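Local coordinates for diaminopropionate ammonia-lyase (Escherichia coli, PDB 4D9I), which catalyses the pyridoxal phosphate-dependent alpha,beta-elimination of both L- and D-2,3-diaminopropionate to pyruvate and ammonia, working as a homodimer, at residues Leu89-His94 with Tyr195-Thr200. Sequence-based numbering, arbitrary orientation.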
loop_
_atom_site.group_PDB
_atom_site.type_symbol
_atom_site.label_atom_id
_atom_site.label_comp_id
_atom_site.label_asym_id
_atom_site.label_seq_id
_atom_site.Cartn_x
_atom_site.Cartn_y
_atom_site.Cartn_z
ATOM N N LEU B 89 24.248 30.722 -15.007
ATOM C CA LEU B 89 24.849 31.698 -14.107
ATOM C C LEU B 89 26.368 31.783 -14.337
ATOM O O LEU B 89 26.929 32.890 -14.456
ATOM C CB LEU B 89 24.511 31.414 -12.642
ATOM C CG LEU B 89 24.673 32.654 -11.755
ATOM C CD1 LEU B 89 23.648 33.723 -12.143
ATOM C CD2 LEU B 89 24.598 32.339 -10.265
ATOM N N CYS B 90 27.021 30.628 -14.454
ATOM C CA CYS B 90 28.460 30.596 -14.736
ATOM C C CYS B 90 28.809 31.293 -16.048
ATOM O O CYS B 90 29.800 32.033 -16.129
ATOM C CB CYS B 90 28.990 29.168 -14.702
ATOM S SG CYS B 90 29.085 28.544 -13.005
ATOM N N GLU B 91 27.977 31.064 -17.061
ATOM C CA GLU B 91 28.129 31.722 -18.356
ATOM C C GLU B 91 28.043 33.256 -18.240
ATOM O O GLU B 91 28.884 33.974 -18.783
ATOM C CB GLU B 91 27.086 31.192 -19.334
ATOM C CG GLU B 91 27.522 31.229 -20.792
ATOM C CD GLU B 91 26.638 30.344 -21.657
ATOM O OE1 GLU B 91 25.447 30.699 -21.816
ATOM O OE2 GLU B 91 27.128 29.296 -22.154
ATOM N N LYS B 92 27.044 33.750 -17.514
ATOM C CA LYS B 92 26.891 35.196 -17.321
ATOM C C LYS B 92 28.070 35.777 -16.543
ATOM O O LYS B 92 28.649 36.768 -16.964
ATOM C CB LYS B 92 25.578 35.523 -16.608
ATOM C CG LYS B 92 25.266 37.011 -16.552
ATOM C CD LYS B 92 24.174 37.272 -15.533
ATOM N N TYR B 93 28.441 35.136 -15.434
ATOM C CA TYR B 93 29.494 35.656 -14.560
ATOM C C TYR B 93 30.912 35.292 -15.010
ATOM O O TYR B 93 31.872 35.603 -14.312
ATOM C CB TYR B 93 29.288 35.218 -13.099
ATOM C CG TYR B 93 28.028 35.732 -12.435
ATOM C CD1 TYR B 93 27.297 36.794 -12.982
ATOM C CD2 TYR B 93 27.587 35.180 -11.237
ATOM C CE1 TYR B 93 26.146 37.260 -12.367
ATOM C CE2 TYR B 93 26.439 35.635 -10.611
ATOM C CZ TYR B 93 25.720 36.674 -11.176
ATOM O OH TYR B 93 24.580 37.133 -10.545
ATOM N N HIS B 94 31.039 34.655 -16.173
ATOM C CA HIS B 94 32.336 34.242 -16.722
ATOM C C HIS B 94 33.065 33.323 -15.778
ATOM O O HIS B 94 34.250 33.503 -15.493
ATOM C CB HIS B 94 33.198 35.457 -17.128
ATOM C CG HIS B 94 32.628 36.260 -18.280
ATOM N ND1 HIS B 94 32.079 35.684 -19.366
ATOM C CD2 HIS B 94 32.565 37.640 -18.497
ATOM C CE1 HIS B 94 31.671 36.638 -20.227
ATOM N NE2 HIS B 94 31.973 37.834 -19.696
ATOM N N TYR B 195 16.131 27.269 -29.601
ATOM C CA TYR B 195 16.219 26.972 -28.173
ATOM C C TYR B 195 16.668 25.541 -27.937
ATOM O O TYR B 195 15.840 24.632 -27.911
ATOM C CB TYR B 195 14.853 27.195 -27.507
ATOM C CG TYR B 195 14.863 27.187 -25.986
ATOM C CD1 TYR B 195 14.521 26.036 -25.265
ATOM C CD2 TYR B 195 15.198 28.344 -25.273
ATOM C CE1 TYR B 195 14.525 26.041 -23.880
ATOM C CE2 TYR B 195 15.207 28.362 -23.891
ATOM C CZ TYR B 195 14.877 27.204 -23.197
ATOM O OH TYR B 195 14.887 27.228 -21.835
ATOM N N THR B 196 17.969 25.319 -27.774
ATOM C CA THR B 196 18.452 23.953 -27.502
ATOM C C THR B 196 19.573 23.863 -26.452
ATOM O O THR B 196 19.864 22.775 -25.960
ATOM C CB THR B 196 18.978 23.244 -28.756
ATOM O OG1 THR B 196 20.118 23.952 -29.227
ATOM C CG2 THR B 196 17.919 23.120 -29.857
ATOM N N LYS B 197 20.210 24.992 -26.136
ATOM C CA LYS B 197 21.322 25.001 -25.182
ATOM C C LYS B 197 20.877 24.553 -23.781
ATOM O O LYS B 197 21.476 23.659 -23.175
ATOM C CB LYS B 197 21.936 26.392 -25.140
ATOM C CG LYS B 197 23.204 26.526 -24.300
ATOM C CD LYS B 197 23.717 27.962 -24.333
ATOM C CE LYS B 197 22.881 28.840 -23.400
ATOM N NZ LYS B 197 23.372 30.252 -23.366
ATOM N N ILE B 198 19.816 25.185 -23.291
ATOM C CA ILE B 198 19.280 24.900 -21.966
ATOM C C ILE B 198 18.737 23.456 -21.845
ATOM O O ILE B 198 19.169 22.725 -20.963
ATOM C CB ILE B 198 18.288 26.009 -21.499
ATOM C CG1 ILE B 198 19.065 27.296 -21.194
ATOM C CG2 ILE B 198 17.470 25.545 -20.277
ATOM C CD1 ILE B 198 18.262 28.584 -21.306
ATOM N N PRO B 199 17.830 23.017 -22.751
ATOM C CA PRO B 199 17.379 21.604 -22.657
ATOM C C PRO B 199 18.488 20.548 -22.804
ATOM O O PRO B 199 18.378 19.475 -22.246
ATOM C CB PRO B 199 16.389 21.452 -23.827
ATOM C CG PRO B 199 16.491 22.680 -24.628
ATOM C CD PRO B 199 17.081 23.765 -23.776
ATOM N N THR B 200 19.536 20.839 -23.569
ATOM C CA THR B 200 20.706 19.975 -23.595
ATOM C C THR B 200 21.309 19.832 -22.188
ATOM O O THR B 200 21.559 18.706 -21.728
ATOM C CB THR B 200 21.753 20.492 -24.608
ATOM O OG1 THR B 200 21.182 20.461 -25.925
ATOM C CG2 THR B 200 23.009 19.623 -24.593
#
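A surface salt bridge between Glu91 and Lys197 links the last turn of helix 81-93 to the first turn of helix 197-206. NZ of Lys197 donates to OE1 of Glu91 at 2.6 Å, a short bond. The ammonium meets OE1 on its syn side, the side of the other carboxylate oxygen. OE2 of Glu91 stays 4.1 Å from NZ of Lys197, so one oxygen does the gripping and the carboxylate is not bidentate. CE of Lys197 follows at 3.5 Å from OE1 of Glu91.

The two side chains come from opposite directions and span the distance between the helices; the nearest CA atoms across the two segments, those of Glu91 and Ile198, are 11.7 Å apart. Glu91 reaches out with its chain extended beyond CG. Lys197 starts with CG anti to its backbone N (chi1 -174°) and then bends at chi3 (78°), which brings NZ to the carboxylate. Both residues are exposed, and the contact buries just 74 Å² in all. Solvent probably screens much of the charge attraction.

Each helix end has its own local structure. His94 takes positive phi and closes helix 81-93 in a Schellman motif, with a weak bond from its N to O of Glu91. Thr196 is the N-cap residue of helix 197-206. Its carbonyl O accepts from both N and OG1 of Thr200, which arrive from opposite faces of the carbonyl plane; the OG1 bond is 2.7 Å. Pro199 and Thr200 pack on Leu297 of helix 296-305.

This is a peripheral interhelical salt bridge, away from the active site, within a fold type II enzyme of the tryptophan synthase beta subunit-like superfamily.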